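Local coordinates for replication protein B (Plasmid RSF1010, PDB 3H20), which acts as the plasmid's primase, a nucleotidyltransferase that makes short primers on single-stranded DNA to start leading-strand replication, at the diphosphate site. Coordinates in Å, arbitrary orientation; residue numbers count along the deposited sequence, not the author numbering.

The diphosphate site. Residues 62, 100, 145, 151, 153. With DPO (diphosphate), chain B.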
loop_
_atom_site.group_PDB
_atom_site.type_symbol
_atom_site.label_atom_id
_atom_site.label_comp_id
_atom_site.label_asym_id
_atom_site.label_seq_id
_atom_site.Cartn_x
_atom_site.Cartn_y
_atom_site.Cartn_z
ATOM N N TYR A 62 -6.126 -6.622 21.081
ATOM C CA TYR A 62 -5.837 -5.441 20.273
ATOM C C TYR A 62 -7.090 -4.593 20.069
ATOM O O TYR A 62 -8.220 -5.085 20.208
ATOM C CB TYR A 62 -5.300 -5.854 18.903
ATOM C CG TYR A 62 -4.003 -6.639 18.928
ATOM C CD1 TYR A 62 -2.768 -5.988 18.932
ATOM C CD2 TYR A 62 -4.014 -8.026 18.933
ATOM C CE1 TYR A 62 -1.566 -6.713 18.942
ATOM C CE2 TYR A 62 -2.827 -8.755 18.947
ATOM C CZ TYR A 62 -1.610 -8.091 18.951
ATOM O OH TYR A 62 -0.444 -8.827 18.971
ATOM N N THR A 100 3.464 -1.033 26.078
ATOM C CA THR A 100 3.188 -2.382 25.563
ATOM C C THR A 100 4.093 -3.435 26.185
ATOM O O THR A 100 3.707 -4.602 26.342
ATOM C CB THR A 100 3.336 -2.414 24.026
ATOM O OG1 THR A 100 4.641 -1.955 23.669
ATOM C CG2 THR A 100 2.294 -1.519 23.370
ATOM N N ARG A 145 -2.536 -1.942 21.055
ATOM C CA ARG A 145 -2.815 -2.798 22.203
ATOM C C ARG A 145 -3.884 -2.185 23.101
ATOM O O ARG A 145 -3.927 -0.969 23.290
ATOM C CB ARG A 145 -1.537 -3.053 23.005
ATOM C CG ARG A 145 -0.484 -3.853 22.256
ATOM C CD ARG A 145 -0.949 -5.280 22.008
ATOM N NE ARG A 145 0.170 -6.186 21.763
ATOM C CZ ARG A 145 0.416 -7.279 22.478
ATOM N NH1 ARG A 145 1.458 -8.045 22.183
ATOM N NH2 ARG A 145 -0.380 -7.608 23.486
ATOM N N ASN A 151 0.878 -9.014 27.777
ATOM C CA ASN A 151 1.505 -9.163 26.464
ATOM C C ASN A 151 2.039 -10.592 26.352
ATOM O O ASN A 151 3.005 -10.959 27.028
ATOM C CB ASN A 151 2.632 -8.127 26.309
ATOM C CG ASN A 151 3.213 -8.069 24.894
ATOM O OD1 ASN A 151 3.419 -9.094 24.244
ATOM N ND2 ASN A 151 3.521 -6.858 24.433
ATOM N N LYS A 153 3.017 -12.224 23.507
ATOM C CA LYS A 153 3.852 -12.409 22.324
ATOM C C LYS A 153 5.303 -12.652 22.712
ATOM O O LYS A 153 5.875 -11.886 23.485
ATOM C CB LYS A 153 3.742 -11.172 21.423
ATOM C CG LYS A 153 3.929 -11.448 19.947
ATOM C CD LYS A 153 3.627 -10.218 19.117
ATOM C CE LYS A 153 3.988 -10.431 17.645
ATOM N NZ LYS A 153 3.665 -9.219 16.817
HETATM P P1 DPO B . 2.459 -6.522 18.568
HETATM O O1 DPO B . 3.707 -6.268 17.581
HETATM O O2 DPO B . 1.668 -7.693 18.039
HETATM O O3 DPO B . 1.762 -5.197 18.790
HETATM O O4 DPO B . 3.188 -6.982 19.939
HETATM P P2 DPO B . 4.365 -6.120 20.636
HETATM O O5 DPO B . 5.528 -6.210 19.677
HETATM O O6 DPO B . 3.762 -4.739 20.796
HETATM O O7 DPO B . 4.618 -6.839 21.936
#
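Diphosphate lies in a polar pocket of the RepB primase N-terminal domain, touched by strand 59-65, the short strand 144-145 and nearby loops. Diphosphate is released when nucleotides are joined, so the ion may mark where a nucleotide's phosphates bind. At the P1 phosphate, terminal oxygen O2 accepts from both Tyr62 and Lys153. The phenol OH of Tyr62 donates to O2 at 2.6 Å, the ring meeting the ligand along its edge, with O3 in the ring plane. The amino group NZ of Lys153 forms a salt bridge of 2.8 Å to O2, delivered by a chain that runs extended beyond CG alongside the ligand; its charge would probably offset that of P1. In the middle, Arg145, bent at chi2 (-67°), turns its guanidinium so that NH1 points almost straight at the bridging oxygen O4 (3.0 Å, 170° at H), in plane, while the Tyr62 OH lies above one guanidinium face, toward its rim. The same NH1 also forms a longer salt bridge to O7 of the P2 phosphate. At that end, the amide's rotation in Asn151 is likely to be set by bonds at both its atoms: Lys153 N donates to OD1 in the carbonyl plane, and ND2 reaches Thr100 O at 3.0 Å from above that carbonyl's plane. ND2 also donates to O7; an alanine here would probably loosen the P2 end, with these three bonds gone. With CG anti to the backbone N (chi1 -172°), Asn151 holds ND2 2.7 Å from O7, which lies within the amide plane.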